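Local coordinates for protein putative fructose-bisphosphate aldolase (PDB 3PM6) that is of unproven function but belongs to the class II fructose-bisphosphate aldolase family, adopting a TIM-barrel fold and holding a zinc ion, at residues R14-L19 against G184-A189; A28-C33 against K288-I293; P53-L58 against P84-L89; D120-S125 against P151-G156; L206-L211 against E238-R243. All coordinates share one frame; numbering follows the deposited sequence.

Contact 1 (R14-L19 against G184-A189); sequences RALPLL and GINWLA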
# COMPACT_ATOMS: atom_id res chain seq x y z
N ARG A 14 8.82 2.76 20.05
CA ARG A 14 9.37 3.74 19.09
C ARG A 14 8.59 5.08 19.00
O ARG A 14 9.15 6.09 18.57
CB ARG A 14 9.46 3.13 17.68
CG ARG A 14 10.61 2.14 17.42
CD ARG A 14 10.56 1.59 15.98
NE ARG A 14 10.84 2.62 14.96
CZ ARG A 14 10.02 2.98 13.97
NH1 ARG A 14 8.82 2.39 13.81
NH2 ARG A 14 10.38 3.93 13.13
N ALA A 15 7.30 5.08 19.36
CA ALA A 15 6.47 6.29 19.24
C ALA A 15 6.69 7.28 20.39
O ALA A 15 6.75 8.49 20.17
CB ALA A 15 4.98 5.91 19.14
N LEU A 16 6.85 6.76 21.61
CA LEU A 16 6.99 7.63 22.80
C LEU A 16 8.06 8.73 22.70
O LEU A 16 7.78 9.90 23.01
CB LEU A 16 7.21 6.78 24.07
CG LEU A 16 6.08 5.83 24.50
CD1 LEU A 16 6.42 5.23 25.84
CD2 LEU A 16 4.73 6.55 24.55
N PRO A 17 9.30 8.38 22.30
CA PRO A 17 10.32 9.44 22.29
C PRO A 17 9.92 10.65 21.42
O PRO A 17 10.25 11.79 21.77
CB PRO A 17 11.56 8.75 21.71
CG PRO A 17 11.37 7.33 21.96
CD PRO A 17 9.88 7.07 21.94
N LEU A 18 9.23 10.41 20.31
CA LEU A 18 8.86 11.50 19.41
C LEU A 18 8.09 12.62 20.09
O LEU A 18 8.42 13.79 19.87
CB LEU A 18 8.06 11.00 18.19
CG LEU A 18 8.77 10.41 16.98
CD1 LEU A 18 9.68 9.22 17.33
CD2 LEU A 18 7.77 10.00 15.88
N LEU A 19 7.07 12.28 20.89
CA LEU A 19 6.27 13.31 21.57
C LEU A 19 7.01 13.97 22.73
O LEU A 19 6.91 15.17 22.93
CB LEU A 19 4.92 12.77 22.06
CG LEU A 19 3.73 12.91 21.09
CD1 LEU A 19 3.79 11.86 20.01
CD2 LEU A 19 2.45 12.77 21.86
N GLY A 184 -3.26 4.84 32.68
CA GLY A 184 -1.96 4.49 32.07
C GLY A 184 -1.76 4.82 30.59
O GLY A 184 -0.78 4.39 29.96
N ILE A 185 -2.69 5.59 30.01
CA ILE A 185 -2.50 6.09 28.62
C ILE A 185 -1.23 6.89 28.53
O ILE A 185 -0.78 7.38 29.53
CB ILE A 185 -3.61 7.06 28.22
CG1 ILE A 185 -3.57 8.23 29.18
CG2 ILE A 185 -4.91 6.35 28.15
CD1 ILE A 185 -4.79 9.06 29.17
N ASN A 186 -0.66 7.05 27.34
CA ASN A 186 0.52 7.88 27.18
C ASN A 186 0.16 9.28 26.70
O ASN A 186 0.77 10.25 27.14
CB ASN A 186 1.48 7.25 26.20
CG ASN A 186 1.89 5.85 26.62
OD1 ASN A 186 1.43 4.84 26.05
ND2 ASN A 186 2.74 5.77 27.66
N TRP A 187 -0.83 9.37 25.80
CA TRP A 187 -1.25 10.65 25.20
C TRP A 187 -2.75 10.89 25.37
O TRP A 187 -3.51 9.95 25.46
CB TRP A 187 -0.90 10.67 23.71
CG TRP A 187 0.49 10.16 23.40
CD1 TRP A 187 1.62 10.34 24.15
CD2 TRP A 187 0.90 9.45 22.23
NE1 TRP A 187 2.71 9.74 23.53
CE2 TRP A 187 2.28 9.18 22.35
CE3 TRP A 187 0.23 8.99 21.09
CZ2 TRP A 187 3.00 8.51 21.38
CZ3 TRP A 187 0.95 8.30 20.13
CH2 TRP A 187 2.32 8.07 20.28
N LEU A 188 -3.15 12.15 25.41
CA LEU A 188 -4.54 12.56 25.58
C LEU A 188 -4.94 13.47 24.42
O LEU A 188 -4.18 14.33 24.03
CB LEU A 188 -4.72 13.35 26.89
CG LEU A 188 -4.93 12.61 28.23
CD1 LEU A 188 -5.22 13.57 29.35
CD2 LEU A 188 -6.08 11.60 28.12
N ALA A 189 -6.15 13.25 23.89
CA ALA A 189 -6.73 14.05 22.81
C ALA A 189 -7.83 14.88 23.43
O ALA A 189 -8.94 14.38 23.63
CB ALA A 189 -7.32 13.14 21.74
O HOH W 1 5.45 10.11 24.63
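Leu19 and Trp187 meet through a CH-pi contact, in which the CD2 methyl of Leu19 rides over the five-membered ring of Trp187, 3.4 Å from its centroid and only 7° off the ring normal. Trp187 CB points toward the helix, and CG stands anti to the carbonyl carbon, beside the backbone N (chi1 -45°). The other methyl of Leu19, CD1, serves the six-membered half of the indole, 3.7 Å from Trp187 CZ2. In a further apolar contact Ala15 CB comes to the edge of the ring, near its plane, 3.6 Å from Trp187 CH2. Leu16 CD2 packs instead against the Asn186 amide, 3.6 Å from Asn186 CG, the two side chains crossing at about a right angle. The polar end of Asn186 looks to another partner, OD1 being bonded to Thr147 N. Polar linkage between the segments is left to one water. It accepts from Trp187 NE1 (3.0 Å) in the plane of the indole and donates to Leu16 O (2.8 Å), so that the indole N-H has a partner. Met55 of strand 54-58 touches both Leu19 and Trp187. The arrangement is that of a TIM barrel whose N-terminal helix, 16-24, packs against residues at the start of the strands and covers that end of the barrel.

Contact 2 (A28-C33 against K288-I293); sequences AIPAIC and KIMDMI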
# COMPACT_ATOMS: atom_id res chain seq x y z
N ALA A 28 5.44 20.18 17.28
CA ALA A 28 4.57 19.00 17.26
C ALA A 28 4.93 18.06 16.12
O ALA A 28 5.45 18.49 15.08
CB ALA A 28 3.11 19.39 17.21
N ILE A 29 4.68 16.77 16.35
CA ILE A 29 4.88 15.70 15.38
C ILE A 29 3.70 15.78 14.40
O ILE A 29 2.55 15.88 14.83
CB ILE A 29 4.87 14.32 16.11
CG1 ILE A 29 5.98 14.27 17.18
CG2 ILE A 29 4.93 13.13 15.13
CD1 ILE A 29 7.43 14.56 16.65
N PRO A 30 3.98 15.78 13.09
CA PRO A 30 2.87 15.74 12.13
C PRO A 30 2.34 14.31 12.06
O PRO A 30 3.10 13.42 11.78
CB PRO A 30 3.52 16.13 10.79
CG PRO A 30 5.01 15.79 10.95
CD PRO A 30 5.31 15.84 12.44
N ALA A 31 1.06 14.11 12.34
CA ALA A 31 0.44 12.77 12.37
C ALA A 31 -0.60 12.69 11.26
O ALA A 31 -1.73 13.15 11.42
CB ALA A 31 -0.20 12.52 13.74
N ILE A 32 -0.21 12.15 10.12
CA ILE A 32 -0.98 12.29 8.89
C ILE A 32 -1.75 11.04 8.62
O ILE A 32 -1.15 9.97 8.45
CB ILE A 32 -0.01 12.55 7.67
CG1 ILE A 32 1.04 13.62 8.02
CG2 ILE A 32 -0.78 12.84 6.39
CD1 ILE A 32 0.44 14.97 8.38
N CYS A 33 -3.08 11.16 8.60
CA CYS A 33 -3.95 10.09 8.20
C CYS A 33 -3.83 9.80 6.75
O CYS A 33 -3.90 10.72 5.90
CB CYS A 33 -5.41 10.44 8.49
SG CYS A 33 -5.66 10.79 10.21
N LYS A 288 3.86 21.49 4.10
CA LYS A 288 3.35 22.75 4.67
C LYS A 288 2.98 22.59 6.14
O LYS A 288 3.27 23.49 6.95
CB LYS A 288 2.16 23.35 3.88
N ILE A 289 2.37 21.46 6.48
CA ILE A 289 2.05 21.17 7.88
C ILE A 289 3.35 21.18 8.67
O ILE A 289 3.43 21.84 9.71
CB ILE A 289 1.34 19.77 8.08
CG1 ILE A 289 -0.05 19.72 7.39
CG2 ILE A 289 1.34 19.37 9.58
CD1 ILE A 289 -1.06 20.73 7.97
N MET A 290 4.36 20.48 8.18
CA MET A 290 5.64 20.37 8.89
C MET A 290 6.25 21.74 9.23
O MET A 290 6.71 22.00 10.36
CB MET A 290 6.62 19.51 8.07
CG MET A 290 6.28 18.01 8.08
SD MET A 290 7.16 17.00 6.86
CE MET A 290 6.76 15.33 7.51
N ASP A 291 6.23 22.64 8.25
CA ASP A 291 6.68 24.02 8.46
C ASP A 291 5.82 24.74 9.52
O ASP A 291 6.34 25.32 10.47
CB ASP A 291 6.66 24.79 7.13
CG ASP A 291 7.79 24.37 6.21
OD1 ASP A 291 8.80 23.84 6.72
OD2 ASP A 291 7.69 24.59 4.98
N MET A 292 4.50 24.62 9.38
CA MET A 292 3.56 25.30 10.27
C MET A 292 3.77 24.84 11.70
O MET A 292 3.72 25.64 12.63
CB MET A 292 2.11 25.02 9.86
CG MET A 292 1.67 25.66 8.54
SD MET A 292 -0.14 25.78 8.41
CE MET A 292 -0.20 26.82 6.98
N ILE A 293 4.02 23.55 11.89
CA ILE A 293 4.12 23.07 13.27
C ILE A 293 5.57 22.95 13.76
O ILE A 293 5.84 22.36 14.81
CB ILE A 293 3.31 21.77 13.48
CG1 ILE A 293 4.00 20.57 12.81
CG2 ILE A 293 1.84 21.97 13.02
CD1 ILE A 293 3.15 19.27 12.90
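Ile293 reaches Ala28 and Pro30 because its CG1 stands between the backbone N and the carbonyl carbon (chi1 73°) and CD1 then continues in the extended direction (chi2 -175°). That methyl arrives 3.3 Å from Ala28 O and 3.8 Å from Pro30 CB, wedged against the backbone where the strand begins. Met290, whose chain is extended beyond CG, crosses the proline ring at about a right angle. Both its CG (3.8 Å) and its CE (3.9 Å) rest on Pro30 CG. Ile289 adds a looser touch through its CG2 branch, 4.1 Å from Pro30 CB. The proline thus takes two side chains from the last turn of the helix and one from the residue just past it, its ring carbons supplying the apolar surface. One weak hydrogen bond joins the backbones, Ala28 N to Ile293 O at 3.3 Å, nearly straight, just where the chain leaves the helix. Strand 29-33 lies in the barrel sheet between strands 54-58 and 245-250, the first and last strands being neighbours where the barrel closes. Helix 271-292 packs on the outside of strand 29-33, with Met290 reaching Ala54 of strand 54-58 and Ile293 reaching Phe237 and Ile241 of helix 234-242.

Contact 3 (P53-L58 against P84-L89); sequences PAMILL and PITLHL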
# COMPACT_ATOMS: atom_id res chain seq x y z
N PRO A 53 10.57 14.33 11.75
CA PRO A 53 9.85 13.18 12.25
C PRO A 53 8.41 13.24 11.73
O PRO A 53 7.98 14.30 11.26
CB PRO A 53 9.86 13.43 13.75
CG PRO A 53 9.83 14.95 13.85
CD PRO A 53 10.87 15.29 12.83
N ALA A 54 7.69 12.13 11.79
CA ALA A 54 6.29 12.08 11.35
C ALA A 54 5.64 10.85 11.90
O ALA A 54 6.31 10.00 12.44
CB ALA A 54 6.17 12.06 9.78
N MET A 55 4.33 10.77 11.79
CA MET A 55 3.63 9.54 12.10
C MET A 55 2.69 9.25 10.96
O MET A 55 2.08 10.17 10.38
CB MET A 55 2.87 9.65 13.43
CG MET A 55 3.76 9.68 14.66
SD MET A 55 2.79 9.82 16.23
CE MET A 55 4.16 9.62 17.39
N ILE A 56 2.57 7.98 10.62
CA ILE A 56 1.60 7.57 9.61
C ILE A 56 0.37 7.07 10.42
O ILE A 56 0.51 6.21 11.30
CB ILE A 56 2.20 6.44 8.70
CG1 ILE A 56 3.42 6.93 7.90
CG2 ILE A 56 1.14 5.81 7.79
CD1 ILE A 56 4.12 5.83 7.15
N LEU A 57 -0.81 7.63 10.14
CA LEU A 57 -2.02 7.19 10.80
C LEU A 57 -2.89 6.35 9.90
O LEU A 57 -3.16 6.73 8.77
CB LEU A 57 -2.81 8.39 11.36
CG LEU A 57 -2.34 8.87 12.73
CD1 LEU A 57 -0.82 9.26 12.69
CD2 LEU A 57 -3.17 10.06 13.19
N LEU A 58 -3.34 5.19 10.37
CA LEU A 58 -4.31 4.40 9.62
C LEU A 58 -5.61 4.34 10.42
O LEU A 58 -5.57 4.45 11.64
CB LEU A 58 -3.76 2.98 9.36
CG LEU A 58 -2.58 2.87 8.37
CD1 LEU A 58 -2.07 1.45 8.46
CD2 LEU A 58 -3.02 3.18 6.90
N PRO A 84 12.87 9.72 12.03
CA PRO A 84 11.92 8.96 12.86
C PRO A 84 10.46 9.06 12.37
O PRO A 84 9.88 10.16 12.34
CB PRO A 84 12.10 9.57 14.25
CG PRO A 84 13.35 10.36 14.18
CD PRO A 84 13.40 10.86 12.78
N ILE A 85 9.91 7.92 11.96
CA ILE A 85 8.50 7.81 11.60
C ILE A 85 7.90 6.55 12.23
O ILE A 85 8.44 5.45 12.06
CB ILE A 85 8.31 7.74 10.07
CG1 ILE A 85 9.10 8.83 9.36
CG2 ILE A 85 6.83 7.87 9.74
CD1 ILE A 85 9.08 8.67 7.84
N THR A 86 6.76 6.69 12.93
CA THR A 86 6.10 5.53 13.52
C THR A 86 4.67 5.43 13.05
O THR A 86 4.15 6.35 12.43
CB THR A 86 6.14 5.59 15.07
OG1 THR A 86 5.39 6.71 15.53
CG2 THR A 86 7.63 5.71 15.58
N LEU A 87 4.02 4.32 13.39
CA LEU A 87 2.71 3.95 12.88
C LEU A 87 1.63 3.93 13.99
O LEU A 87 1.81 3.33 15.03
CB LEU A 87 2.80 2.60 12.17
CG LEU A 87 1.51 2.06 11.57
CD1 LEU A 87 0.95 2.99 10.50
CD2 LEU A 87 1.79 0.66 11.00
N HIS A 88 0.51 4.60 13.73
CA HIS A 88 -0.50 4.85 14.74
C HIS A 88 -1.85 4.45 14.19
O HIS A 88 -2.21 4.84 13.07
CB HIS A 88 -0.49 6.35 15.04
CG HIS A 88 -1.43 6.77 16.12
ND1 HIS A 88 -1.25 6.45 17.45
CD2 HIS A 88 -2.54 7.55 16.07
CE1 HIS A 88 -2.20 7.01 18.17
NE2 HIS A 88 -2.99 7.70 17.36
N LEU A 89 -2.60 3.67 14.96
CA LEU A 89 -4.02 3.45 14.64
C LEU A 89 -4.89 4.56 15.21
O LEU A 89 -5.06 4.67 16.43
CB LEU A 89 -4.51 2.09 15.13
CG LEU A 89 -5.93 1.60 14.76
CD1 LEU A 89 -6.20 1.44 13.23
CD2 LEU A 89 -6.24 0.29 15.52
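Ala54 N donates to Pro84 O at 3.0 Å, and from this first rung the two strands run parallel, residue by residue, to the pair Leu58 and Leu89. Ala54 O receives Thr86 N in a weak bond of 3.4 Å. The middle is firmer: Thr86 O accepts from Ile56 N, Ile56 O from His88 N, and His88 O from Leu58 N, each at 2.9 Å. CA-H contacts supplement them, as where Ile85 CA approaches Ala54 O at 3.2 Å. The N-H groups of Met55 and Leu57 turn to strand 29-33, meeting Pro30 O and Ile32 O. Parallel strands joined by a helical connection on the outside form the beta-alpha-beta crossover from which a TIM barrel is built. The short strand segments are inclined by 26°. Met55, Thr86, Leu57 and His88 share the interior face, whereas Ile56 and Ile85 pack on helix 37-49 and Leu87, on the same outer face, on Phe114. Inside, Leu57 lies alongside His88 and brings CG to the edge of the imidazole, 3.6 Å from His88 CD2. The ring's ND1 is bonded to Ser116 OG. Met55 CG passes 3.5 Å from Thr86 OG1, the two side chains pointing the same way. Leu87 CG is anti to its backbone N (chi1 180°), and CD1 comes within 3.3 Å of Ile56 O. On the far edge of strand 85-92, Ile85 O accepts from Arg14 NH2 and Leu87 N bonds to Asp115 OD2.

Contact 4 (D120-S125 against P151-G156); sequences DMSHFS and PGRIEG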
# COMPACT_ATOMS: atom_id res chain seq x y z
N ASP A 120 -10.09 5.07 21.42
CA ASP A 120 -11.05 6.15 21.33
C ASP A 120 -12.41 5.62 21.77
O ASP A 120 -13.20 5.16 20.94
CB ASP A 120 -11.14 6.67 19.87
CG ASP A 120 -12.10 7.84 19.74
OD1 ASP A 120 -12.66 8.21 20.78
OD2 ASP A 120 -12.26 8.41 18.63
N MET A 121 -12.68 5.69 23.07
CA MET A 121 -13.98 5.24 23.59
C MET A 121 -14.93 6.41 23.88
O MET A 121 -15.84 6.32 24.72
CB MET A 121 -13.73 4.40 24.85
CG MET A 121 -12.83 3.15 24.57
SD MET A 121 -13.68 1.93 23.53
CE MET A 121 -12.54 1.70 22.17
N SER A 122 -14.72 7.52 23.16
CA SER A 122 -15.37 8.79 23.48
C SER A 122 -16.86 8.78 23.15
O SER A 122 -17.60 9.64 23.62
CB SER A 122 -14.68 9.94 22.70
OG SER A 122 -14.95 9.80 21.30
N HIS A 123 -17.28 7.82 22.33
CA HIS A 123 -18.69 7.66 22.02
C HIS A 123 -19.54 7.09 23.16
O HIS A 123 -20.76 7.23 23.14
CB HIS A 123 -18.87 6.83 20.75
CG HIS A 123 -18.50 7.57 19.50
ND1 HIS A 123 -19.21 7.44 18.33
CD2 HIS A 123 -17.51 8.45 19.24
CE1 HIS A 123 -18.65 8.18 17.38
NE2 HIS A 123 -17.62 8.82 17.91
N PHE A 124 -18.88 6.46 24.13
CA PHE A 124 -19.56 5.89 25.29
C PHE A 124 -19.64 6.94 26.39
O PHE A 124 -19.01 8.01 26.28
CB PHE A 124 -18.81 4.61 25.77
CG PHE A 124 -18.75 3.53 24.72
CD1 PHE A 124 -19.89 2.81 24.37
CD2 PHE A 124 -17.55 3.26 24.04
CE1 PHE A 124 -19.85 1.82 23.36
CE2 PHE A 124 -17.48 2.28 23.03
CZ PHE A 124 -18.63 1.56 22.68
N SER A 125 -20.43 6.66 27.43
CA SER A 125 -20.50 7.54 28.61
C SER A 125 -19.11 7.64 29.17
O SER A 125 -18.26 6.74 28.94
CB SER A 125 -21.46 6.96 29.68
OG SER A 125 -21.00 5.73 30.21
N PRO A 151 -10.35 12.15 26.59
CA PRO A 151 -11.10 12.43 27.82
C PRO A 151 -12.19 13.44 27.53
O PRO A 151 -12.21 14.53 28.11
CB PRO A 151 -10.04 13.05 28.73
CG PRO A 151 -9.05 13.65 27.81
CD PRO A 151 -9.15 12.97 26.47
N GLY A 152 -13.11 13.08 26.64
CA GLY A 152 -14.21 14.00 26.30
C GLY A 152 -14.85 13.44 25.06
O GLY A 152 -14.69 12.25 24.79
N ARG A 153 -15.59 14.27 24.33
CA ARG A 153 -16.18 13.86 23.05
C ARG A 153 -16.12 15.00 22.02
O ARG A 153 -16.90 15.95 22.09
CB ARG A 153 -17.63 13.41 23.21
CG ARG A 153 -18.15 12.66 21.96
CD ARG A 153 -19.61 12.27 22.17
NE ARG A 153 -19.68 11.34 23.30
CZ ARG A 153 -20.62 11.35 24.24
NH1 ARG A 153 -21.60 12.27 24.22
NH2 ARG A 153 -20.58 10.44 25.21
N ILE A 154 -15.17 14.86 21.09
CA ILE A 154 -15.10 15.65 19.89
C ILE A 154 -16.26 15.25 18.98
O ILE A 154 -16.54 14.05 18.76
CB ILE A 154 -13.69 15.51 19.20
CG1 ILE A 154 -12.58 15.96 20.16
CG2 ILE A 154 -13.62 16.36 17.93
CD1 ILE A 154 -11.16 15.52 19.77
N GLU A 155 -16.96 16.25 18.45
CA GLU A 155 -18.07 15.99 17.56
C GLU A 155 -17.63 15.88 16.12
O GLU A 155 -16.59 16.39 15.73
CB GLU A 155 -19.11 17.11 17.69
CG GLU A 155 -19.79 17.13 19.06
CD GLU A 155 -20.88 18.17 19.16
OE1 GLU A 155 -20.58 19.29 19.63
OE2 GLU A 155 -22.04 17.87 18.77
N GLY A 156 -18.45 15.23 15.31
CA GLY A 156 -18.20 15.22 13.85
C GLY A 156 -17.70 13.86 13.37
O GLY A 156 -17.40 12.97 14.16
O HOH W 2 -15.69 11.30 19.28
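Arg153 turns the edge of its guanidinium toward the turn that carries Ser122 and Phe124, and grips it with two hydrogen bonds. NE donates almost straight to Ser122 O at 2.7 Å, with that oxygen close to the guanidinium plane. NH2 donates to Phe124 O at 3.1 Å, again in the plane of the group, although seen from the acceptor the nitrogen stands 62° above the carbonyl plane. Starting with CG anti to the backbone N, the side chain bends at chi3 (-63°). Two carbonyls of a type I turn, Met121 to Phe124, are thereby held by one flat group, which fixes its rotation. The hydroxyl of Ser122, placed between the backbone N and the carbonyl carbon (chi1 69°), is turned to Asp120. OG donates to Asp120 OD1 at 2.8 Å on the syn side, and the same oxygen takes Ser122 N from the anti side at 3.2 Å, completing an Asx turn. The CB of Ser122 meanwhile sits 3.1 Å from Gly152 O. These loops follow strands 116-119 and 146-149, at the end of the barrel where the zinc ion binds. Asp120 OD2 is bonded to ND1 of the zinc ligand His91, which makes Asp120 a second-shell residue of the zinc site. Further along, Ser125 is the N-cap of helix 126-141, and Arg153 NH1 reaches Glu168 O in the run leading to helix 174-181.

Contact 5 (L206-L211 against E238-R243); sequences LDYERL and EKCIER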
# COMPACT_ATOMS: atom_id res chain seq x y z
N LEU A 206 -11.55 27.94 19.43
CA LEU A 206 -10.92 27.09 20.41
C LEU A 206 -10.86 27.78 21.77
O LEU A 206 -10.74 29.02 21.88
CB LEU A 206 -9.51 26.63 19.95
CG LEU A 206 -9.38 26.10 18.52
CD1 LEU A 206 -7.95 25.74 18.16
CD2 LEU A 206 -10.35 24.91 18.25
N ASP A 207 -10.99 26.97 22.80
CA ASP A 207 -10.91 27.47 24.17
C ASP A 207 -9.48 27.22 24.63
O ASP A 207 -9.17 26.16 25.20
CB ASP A 207 -11.94 26.75 25.03
CG ASP A 207 -12.07 27.33 26.43
OD1 ASP A 207 -11.20 28.11 26.88
OD2 ASP A 207 -13.04 26.93 27.11
N TYR A 208 -8.61 28.18 24.33
CA TYR A 208 -7.17 28.06 24.65
C TYR A 208 -6.95 28.03 26.15
O TYR A 208 -6.03 27.36 26.64
CB TYR A 208 -6.38 29.20 24.02
CG TYR A 208 -6.39 29.17 22.51
CD1 TYR A 208 -5.62 28.22 21.82
CD2 TYR A 208 -7.16 30.07 21.76
CE1 TYR A 208 -5.60 28.16 20.43
CE2 TYR A 208 -7.13 30.05 20.37
CZ TYR A 208 -6.36 29.07 19.71
OH TYR A 208 -6.32 28.98 18.34
N GLU A 209 -7.80 28.73 26.89
CA GLU A 209 -7.75 28.73 28.35
C GLU A 209 -7.99 27.32 28.91
O GLU A 209 -7.22 26.85 29.74
CB GLU A 209 -8.73 29.75 28.95
CG GLU A 209 -8.19 31.19 28.85
CD GLU A 209 -9.23 32.25 29.21
OE1 GLU A 209 -10.30 31.87 29.77
OE2 GLU A 209 -8.99 33.45 28.96
N ARG A 210 -9.05 26.66 28.42
CA ARG A 210 -9.34 25.28 28.78
C ARG A 210 -8.10 24.42 28.49
O ARG A 210 -7.64 23.66 29.34
CB ARG A 210 -10.54 24.77 27.97
CG ARG A 210 -10.96 23.34 28.27
CD ARG A 210 -12.20 22.97 27.44
NE ARG A 210 -13.38 23.71 27.88
CZ ARG A 210 -14.17 23.35 28.90
NH1 ARG A 210 -13.90 22.24 29.59
NH2 ARG A 210 -15.23 24.09 29.23
N LEU A 211 -7.54 24.58 27.29
CA LEU A 211 -6.37 23.84 26.89
C LEU A 211 -5.20 24.01 27.87
O LEU A 211 -4.66 23.02 28.32
CB LEU A 211 -5.94 24.22 25.46
CG LEU A 211 -4.76 23.44 24.93
CD1 LEU A 211 -5.10 21.93 24.96
CD2 LEU A 211 -4.36 23.93 23.50
N GLU A 238 0.61 27.47 16.56
CA GLU A 238 1.53 28.04 17.55
C GLU A 238 0.85 28.15 18.92
O GLU A 238 1.42 27.75 19.92
CB GLU A 238 2.12 29.40 17.11
CG GLU A 238 3.11 29.39 15.89
CD GLU A 238 4.21 28.31 15.99
OE1 GLU A 238 4.58 27.91 17.13
OE2 GLU A 238 4.72 27.85 14.93
N LYS A 239 -0.39 28.64 18.96
CA LYS A 239 -1.14 28.77 20.20
C LYS A 239 -1.31 27.42 20.90
O LYS A 239 -1.12 27.33 22.10
CB LYS A 239 -2.50 29.44 19.94
CG LYS A 239 -2.40 30.95 19.69
CD LYS A 239 -3.73 31.58 19.29
CE LYS A 239 -3.48 33.08 19.04
NZ LYS A 239 -4.34 33.71 18.00
N CYS A 240 -1.63 26.37 20.14
CA CYS A 240 -1.83 25.02 20.68
C CYS A 240 -0.54 24.40 21.20
O CYS A 240 -0.53 23.86 22.29
CB CYS A 240 -2.47 24.09 19.64
SG CYS A 240 -4.13 24.58 19.15
N ILE A 241 0.52 24.48 20.41
CA ILE A 241 1.83 23.94 20.79
C ILE A 241 2.42 24.61 22.06
O ILE A 241 3.03 23.94 22.90
CB ILE A 241 2.83 24.09 19.62
CG1 ILE A 241 2.34 23.24 18.42
CG2 ILE A 241 4.24 23.77 20.07
CD1 ILE A 241 2.97 23.60 17.08
N GLU A 242 2.23 25.93 22.18
CA GLU A 242 2.62 26.67 23.38
C GLU A 242 1.78 26.16 24.56
O GLU A 242 2.21 26.25 25.68
CB GLU A 242 2.45 28.19 23.18
CG GLU A 242 2.46 29.04 24.49
CD GLU A 242 3.87 29.32 25.05
OE1 GLU A 242 4.29 30.51 25.05
OE2 GLU A 242 4.57 28.37 25.49
N ARG A 243 0.60 25.61 24.29
CA ARG A 243 -0.20 25.01 25.36
C ARG A 243 -0.12 23.48 25.44
O ARG A 243 -1.04 22.84 25.93
CB ARG A 243 -1.62 25.54 25.34
CG ARG A 243 -1.65 27.06 25.53
CD ARG A 243 -2.95 27.67 25.04
NE ARG A 243 -3.05 29.07 25.42
CZ ARG A 243 -2.48 30.08 24.75
NH1 ARG A 243 -1.76 29.85 23.65
NH2 ARG A 243 -2.65 31.32 25.18
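Tyr208 and Leu211, on the first turn of one helix, face Cys240 near the end of another helix and Arg243 just past it, with CA atoms 7.3 Å apart for Tyr208 and Cys240 and 6.5 Å for Leu211 and Arg243. The tyrosine ring is the centrepiece. Lys239 runs obliquely over one face, its CD 4.0 Å from the ring centroid and 26° off the normal, while its CB comes to 3.4 Å from Tyr208 CE1. Leu206 CB lies over the opposite face, displaced toward the rim. Cys240 SG approaches the ring at its edge, 5.4 Å from the centroid, a sulfur-aromatic contact. Arg243, extended from CG to NE, lays its guanidinium against Tyr208 CB, with NE at 3.6 Å. It is steadied from its own segment, since NH1 donates to Lys239 O at 3.0 Å in the plane of the group. Further along the first helix, Leu211 CD2 meets Arg243 CB at 3.7 Å. At the start of that helix Asp207 is the N-cap: OD1 accepts from Arg210 N, and OD2 makes a weaker salt bridge to Arg210 NE. Helices 208-218 and 234-242, consecutive in the outer layer of the barrel, flank strand 223-226 in the chain. Ile236 of the latter helix touches both Leu206 and Tyr208, and Leu206 also packs on Phe192 and Phe232 in adjoining loops.

How the contacts relate
Following the chain from the N terminus, contact 1 opens first and closes at strand 187-188, bringing the N-terminal helix to the sixth strand of the barrel. Contact 2 opens inside that span and closes only near the C terminus, so the two cross; it ties the first strand to the last helix. Contacts 3 and 4 lie in series within both spans, contact 3 joining the second and third strands and contact 4 the loops after the fourth and fifth. Contact 5 follows the close of contact 1 but stays within contact 2. Neighbouring strands join contacts 2 and 3, and contact 1 packs on both. Ile241 links contacts 2 and 5, and Pro151 against Leu188 links contacts 4 and 1.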